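Local coordinates for extracellular subtilisin-like serine proteinase (Vibrio sp. PA-44, PDB 1SH7), which acts as an extracellular calcium-dependent, cold-adapted serine proteinase of the subtilisin family, this chain being its catalytic part, which probably cleaves internal peptide bonds, at the calcium ion site and the phenylmethanesulfonic acid site. Coordinates in Å, arbitrary orientation; residue numbers count along the deposited sequence, not the author numbering.

Contact 1: the calcium ion site. Residues 170-175, 194, 196. With CA (calcium ion), chain B.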
loop_
_atom_site.group_PDB
_atom_site.type_symbol
_atom_site.label_atom_id
_atom_site.label_comp_id
_atom_site.label_asym_id
_atom_site.label_seq_id
_atom_site.Cartn_x
_atom_site.Cartn_y
_atom_site.Cartn_z
ATOM N N VAL A 170 10.832 4.064 9.356
ATOM C CA VAL A 170 12.038 3.741 8.541
ATOM C C VAL A 170 12.198 4.747 7.413
ATOM O O VAL A 170 11.353 4.785 6.495
ATOM C CB VAL A 170 11.954 2.325 7.951
ATOM C CG1 VAL A 170 13.070 2.076 6.915
ATOM C CG2 VAL A 170 12.051 1.274 9.045
ATOM N N PRO A 171 13.224 5.600 7.463
ATOM C CA PRO A 171 13.317 6.656 6.462
ATOM C C PRO A 171 13.143 6.174 5.025
ATOM O O PRO A 171 12.355 6.779 4.316
ATOM C CB PRO A 171 14.699 7.262 6.731
ATOM C CG PRO A 171 14.880 7.048 8.225
ATOM C CD PRO A 171 14.307 5.720 8.469
ATOM N N SER A 172 13.773 5.080 4.608
ATOM C CA SER A 172 13.776 4.696 3.175
ATOM C C SER A 172 12.505 3.974 2.682
ATOM O O SER A 172 12.360 3.641 1.516
ATOM C CB SER A 172 15.045 3.921 2.827
ATOM O OG SER A 172 15.071 2.691 3.502
ATOM N N GLY A 173 11.575 3.780 3.596
ATOM C CA GLY A 173 10.260 3.290 3.286
ATOM C C GLY A 173 9.415 4.435 2.810
ATOM O O GLY A 173 9.727 5.595 3.051
ATOM N N VAL A 174 8.336 4.095 2.108
ATOM C CA VAL A 174 7.347 5.058 1.696
ATOM C C VAL A 174 6.174 4.902 2.634
ATOM O O VAL A 174 5.448 3.898 2.575
ATOM C CB VAL A 174 6.889 4.831 0.251
ATOM C CG1 VAL A 174 5.892 5.901 -0.138
ATOM C CG2 VAL A 174 8.089 4.811 -0.734
ATOM N N THR A 175 6.018 5.893 3.516
ATOM C CA THR A 175 5.103 5.860 4.654
ATOM C C THR A 175 3.868 6.696 4.312
ATOM O O THR A 175 3.975 7.862 3.911
ATOM C CB THR A 175 5.812 6.438 5.874
ATOM O OG1 THR A 175 6.989 5.654 6.166
ATOM C CG2 THR A 175 4.928 6.361 7.150
ATOM N N CYS A 194 7.789 11.866 9.227
ATOM C CA CYS A 194 8.079 10.516 8.702
ATOM C C CYS A 194 7.089 10.035 7.640
ATOM O O CYS A 194 7.300 9.000 7.042
ATOM C CB CYS A 194 8.096 9.508 9.823
ATOM S SG CYS A 194 9.536 9.650 10.857
ATOM N N ASP A 196 5.496 10.207 4.075
ATOM C CA ASP A 196 5.979 10.645 2.775
ATOM C C ASP A 196 4.891 11.238 1.903
ATOM O O ASP A 196 5.166 12.133 1.129
ATOM C CB ASP A 196 6.598 9.484 2.011
ATOM C CG ASP A 196 7.866 8.952 2.666
ATOM O OD1 ASP A 196 8.948 9.546 2.481
ATOM O OD2 ASP A 196 7.879 7.944 3.363
HETATM CA CA CA B . 10.216 7.834 3.705
HETATM O O HOH W 1 11.157 7.862 1.570
HETATM O O HOH W 2 9.543 6.633 5.741
HETATM O O HOH W 3 11.983 9.653 3.875
HETATM O O HOH W 4 9.467 9.440 5.298
#

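Contact 2: the phenylmethanesulfonic acid site. Residues 70, 128-129, 154, 157, 218-220. With PMS (phenylmethanesulfonic acid), chain C.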
loop_
_atom_site.group_PDB
_atom_site.type_symbol
_atom_site.label_atom_id
_atom_site.label_comp_id
_atom_site.label_asym_id
_atom_site.label_seq_id
_atom_site.Cartn_x
_atom_site.Cartn_y
_atom_site.Cartn_z
ATOM N N HIS A 70 -8.417 -8.349 6.538
ATOM C CA HIS A 70 -7.599 -7.155 6.322
ATOM C C HIS A 70 -6.605 -7.349 5.163
ATOM O O HIS A 70 -6.516 -6.516 4.257
ATOM C CB HIS A 70 -6.859 -6.896 7.620
ATOM C CG HIS A 70 -6.011 -5.679 7.613
ATOM N ND1 HIS A 70 -6.445 -4.469 8.112
ATOM C CD2 HIS A 70 -4.728 -5.492 7.223
ATOM C CE1 HIS A 70 -5.461 -3.589 8.021
ATOM N NE2 HIS A 70 -4.414 -4.181 7.466
ATOM N N SER A 128 0.806 -3.017 5.688
ATOM C CA SER A 128 -0.292 -2.285 6.269
ATOM C C SER A 128 -0.415 -2.701 7.742
ATOM O O SER A 128 -1.390 -3.289 8.150
ATOM C CB SER A 128 -1.573 -2.574 5.497
ATOM O OG SER A 128 -1.690 -1.727 4.369
ATOM N N LEU A 129 0.587 -2.368 8.532
ATOM C CA LEU A 129 0.707 -2.893 9.887
ATOM C C LEU A 129 1.741 -2.031 10.597
ATOM O O LEU A 129 2.573 -1.394 9.950
ATOM C CB LEU A 129 1.068 -4.407 9.856
ATOM C CG LEU A 129 2.487 -4.786 9.398
ATOM C CD1 LEU A 129 3.463 -4.677 10.576
ATOM C CD2 LEU A 129 2.592 -6.184 8.770
ATOM N N ALA A 154 2.194 1.604 6.362
ATOM C CA ALA A 154 1.120 2.399 6.916
ATOM C C ALA A 154 1.639 3.318 8.013
ATOM O O ALA A 154 2.432 2.904 8.864
ATOM C CB ALA A 154 0.043 1.524 7.438
ATOM N N ASN A 157 -2.771 4.868 12.912
ATOM C CA ASN A 157 -4.122 5.436 13.049
ATOM C C ASN A 157 -4.438 6.044 14.417
ATOM O O ASN A 157 -5.603 6.043 14.853
ATOM C CB ASN A 157 -5.161 4.366 12.808
ATOM C CG ASN A 157 -4.962 3.641 11.540
ATOM O OD1 ASN A 157 -4.695 4.237 10.497
ATOM N ND2 ASN A 157 -5.082 2.328 11.608
ATOM N N GLY A 218 -8.568 3.151 7.205
ATOM C CA GLY A 218 -7.328 3.179 7.927
ATOM C C GLY A 218 -6.197 3.570 7.039
ATOM O O GLY A 218 -6.321 3.504 5.808
ATOM N N THR A 219 -5.071 3.957 7.644
ATOM C CA THR A 219 -3.842 4.114 6.840
ATOM C C THR A 219 -3.493 2.783 6.175
ATOM O O THR A 219 -2.746 2.752 5.214
ATOM C CB THR A 219 -2.663 4.658 7.646
ATOM O OG1 THR A 219 -2.395 3.850 8.816
ATOM C CG2 THR A 219 -2.961 6.083 8.145
ATOM N N SER A 220 -4.028 1.684 6.713
ATOM C CA SER A 220 -3.840 0.364 6.121
ATOM C C SER A 220 -4.474 0.221 4.732
ATOM O O SER A 220 -4.047 -0.625 3.939
ATOM C CB SER A 220 -4.471 -0.674 7.029
ATOM O OG SER A 220 -3.584 -1.014 8.049
HETATM C C PMS C . -4.013 -1.790 10.393
HETATM S S PMS C . -3.369 -0.307 9.512
HETATM C C1 PMS C . -4.680 -1.374 11.690
HETATM C C2 PMS C . -6.075 -1.362 11.791
HETATM C C3 PMS C . -6.684 -0.971 12.985
HETATM C C4 PMS C . -5.903 -0.597 14.079
HETATM C C5 PMS C . -4.511 -0.613 13.979
HETATM C C6 PMS C . -3.905 -1.004 12.787
HETATM O O2S PMS C . -1.926 0.205 10.470
HETATM O O1S PMS C . -4.583 0.801 9.578
#

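Contact 3: the calcium ion site. Residues 56, 58-59, 61, 63-65, 95. With CA (calcium ion), chain D.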
loop_
_atom_site.group_PDB
_atom_site.type_symbol
_atom_site.label_atom_id
_atom_site.label_comp_id
_atom_site.label_asym_id
_atom_site.label_seq_id
_atom_site.Cartn_x
_atom_site.Cartn_y
_atom_site.Cartn_z
ATOM N N ASP A 56 3.360 -18.737 5.179
ATOM C CA ASP A 56 2.630 -18.396 6.425
ATOM C C ASP A 56 3.533 -18.524 7.673
ATOM O O ASP A 56 3.755 -19.624 8.173
ATOM C CB ASP A 56 1.398 -19.319 6.523
ATOM C CG ASP A 56 0.580 -19.117 7.782
ATOM O OD1 ASP A 56 -0.539 -19.727 7.862
ATOM O OD2 ASP A 56 0.943 -18.390 8.725
ATOM N N VAL A 58 2.839 -17.308 10.670
ATOM C CA VAL A 58 2.030 -17.430 11.863
ATOM C C VAL A 58 1.962 -18.923 12.211
ATOM O O VAL A 58 2.241 -19.336 13.324
ATOM C CB VAL A 58 0.593 -16.832 11.631
ATOM C CG1 VAL A 58 -0.346 -17.139 12.784
ATOM C CG2 VAL A 58 0.650 -15.333 11.397
ATOM N N ASP A 59 1.617 -19.756 11.245
ATOM C CA ASP A 59 1.466 -21.188 11.512
ATOM C C ASP A 59 2.577 -22.082 10.926
ATOM O O ASP A 59 2.503 -23.312 11.000
ATOM C CB ASP A 59 0.092 -21.640 11.013
ATOM C CG ASP A 59 -1.022 -21.097 11.876
ATOM O OD1 ASP A 59 -0.806 -20.992 13.102
ATOM O OD2 ASP A 59 -2.115 -20.718 11.421
ATOM N N ASP A 61 3.469 -22.730 7.643
ATOM C CA ASP A 61 2.916 -23.592 6.616
ATOM C C ASP A 61 2.922 -22.843 5.264
ATOM O O ASP A 61 3.337 -21.673 5.205
ATOM C CB ASP A 61 1.549 -24.157 7.046
ATOM C CG ASP A 61 0.424 -23.136 7.044
ATOM O OD1 ASP A 61 0.201 -22.448 6.013
ATOM O OD2 ASP A 61 -0.323 -22.989 8.043
ATOM N N ASP A 63 0.391 -22.213 3.145
ATOM C CA ASP A 63 -0.908 -21.721 2.744
ATOM C C ASP A 63 -1.183 -20.409 3.493
ATOM O O ASP A 63 -1.458 -20.408 4.699
ATOM C CB ASP A 63 -1.990 -22.781 3.015
ATOM C CG ASP A 63 -3.359 -22.354 2.544
ATOM O OD1 ASP A 63 -4.276 -23.214 2.429
ATOM O OD2 ASP A 63 -3.599 -21.171 2.247
ATOM N N SER A 64 -1.048 -19.301 2.771
ATOM C CA SER A 64 -1.195 -17.956 3.343
ATOM C C SER A 64 -2.608 -17.435 3.235
ATOM O O SER A 64 -2.835 -16.200 3.174
ATOM C CB SER A 64 -0.199 -16.979 2.718
ATOM O OG SER A 64 -0.237 -16.997 1.308
ATOM N N SER A 65 -3.578 -18.351 3.273
ATOM C CA SER A 65 -5.008 -17.964 3.332
ATOM C C SER A 65 -5.269 -17.014 4.503
ATOM O O SER A 65 -4.584 -17.070 5.500
ATOM C CB SER A 65 -5.904 -19.184 3.475
ATOM O OG SER A 65 -5.930 -19.951 2.280
ATOM N N ARG A 95 1.848 -14.167 5.094
ATOM C CA ARG A 95 1.049 -14.094 6.293
ATOM C C ARG A 95 1.903 -13.994 7.571
ATOM O O ARG A 95 2.578 -14.960 7.970
ATOM C CB ARG A 95 0.085 -15.270 6.347
ATOM C CG ARG A 95 -0.803 -15.295 7.603
ATOM C CD ARG A 95 -1.863 -16.363 7.525
ATOM N NE ARG A 95 -2.788 -16.241 8.645
ATOM C CZ ARG A 95 -2.891 -17.055 9.685
ATOM N NH1 ARG A 95 -3.780 -16.771 10.621
ATOM N NH2 ARG A 95 -2.193 -18.159 9.802
HETATM CA CA CA D . -1.854 -21.186 6.845
HETATM O O HOH W 5 -3.511 -19.491 6.688
HETATM O O HOH W 6 -3.309 -22.912 6.108
HETATM O O HOH W 7 -2.936 -21.429 9.008
#

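Contact 1: the calcium ion site
Outward from CB, Asp196 reaches the calcium ion with its carboxylate. With chi1 at -66° its CG lies beside the backbone N and anti to the carbonyl carbon, and chi2 of -81° turns the carboxylate so that both oxygens face the metal. OD1 binds at 2.5 Å from the calcium ion CA. OD2 binds it too, making the aspartate a bidentate ligand, and also accepts the backbone N of Thr175 on its anti lone pair, at 2.8 Å and nearly straight (165° at the hydrogen). That bond fixes the rotation of the carboxylate against the start of strand 174-179 and may help spread its charge. Opposite the carboxylate the carbonyl O of Pro171 lies 2.5 Å from the calcium ion CA; that of Gly173 comes in from the flank, roughly at right angles, so the loop curls round the metal. With waters 1 to 4 the modelled shell is eight-coordinate. Water 2 is itself held by Val170 O and by the hydroxyl OG1 of Thr175, at 2.8 Å from OG1, while water 4 is held by Cys194 O. The calcium thus ties loop 171-173 to the segment at Asp196, probably stiffening this part of the proteinase.

Contact 2: the phenylmethanesulfonic acid site
The ligand is the phenylmethanesulfonyl group left on the catalytic serine, an inhibitor adduct in the active-site cleft; it is poorly ordered and partly occupied. Its floor is the nucleophile Ser220, in helix 219-236, whose OG is bonded to the sulfur PMS S at 1.6 Å; chi1 of -83° keeps OG beside the backbone N. His70, the triad base, forms one wall, its CE1 lying 3.3 Å from the methylene PMS C, and Ser220 OG sits in plane at the edge of the imidazole. This ring donates from NE2 to Ser128 O in a long, bent bond. Asn157 forms the opposite wall and also the lid, for its ND2 stands over one face of the phenyl ring. The backbone N of Leu129 and the methyl CB of Ala154 flank the other sulfonyl oxygen, O2S. The ring edge at C3, C4 and C5 points away from the serine and probably forms much of the surface left uncovered. O1S occupies the oxyanion hole, with a weak bond from Ser220 N. Asn157 is steered by Thr219, whose N donates to a lone pair of OD1 at 2.9 Å. Asn157 ND2 meets PMS O1S at 2.6 Å, in the amide plane and almost straight (172° at the hydrogen).

Contact 3: the calcium ion site
The guanidinium of Arg95 lies flat beneath the methyl CG2 of Val58, which stands 4.2 Å above the centre of one face, while the carboxylates of Asp56 and Asp59 lie in plane at its edge. NH2 makes salt bridges to both acids: it reaches OD1 of Asp56 on the syn lone pair at 3.0 Å, but meets OD2 of Asp59 from above the carboxylate plane. The calcium ion lies beyond, bound by Asp56 OD1, the same oxygen that the arginine grips; the positive group may offset part of the acidic charge here. Asp56 has CG anti to its backbone N (chi1 178°), and its OD2 accepts Asp59 N from above the carboxylate plane, at 2.9 Å. Asp61 embraces the metal with both oxygens, OD1 at 2.6 Å and OD2 at 2.7 Å from the calcium ion CA. Its CG is tucked between the backbone N and carbonyl groups (chi1 72°), and OD1 also receives Asp63 N on its anti lone pair. Asp63 binds through its carbonyl O, while its side chain turns away to take Ser65 OG at OD2 at 2.6 Å, bracing the loop. Waters 5, 6 and 7 bring the modelled shell to seven, water 7 being held by Asp59 OD2 and water 5 by Ser65 O. The ion is held by the end of strand 51-56 and the loop after it, which leads to helix 70-79, with Arg95 closing strand 90-95 beside it.

The contacts share no residue, yet all belong to one monomeric catalytic domain. Between the centres of their C-alpha atoms, contact 2 lies about 14 Å from contact 1 and 20 Å from contact 3, whereas the calcium sites of contacts 1 and 3 stand about 27 Å apart, so the three centres form a bent triangle with the active site at its corner. Contact 3 also connects along the chain, its loop running on to His70 in helix 70-79, and its centre is about 8 Å from Asp37 of the triad. Neither of these two ions touches the ligand in contact 2; they probably influence catalysis through loop stability.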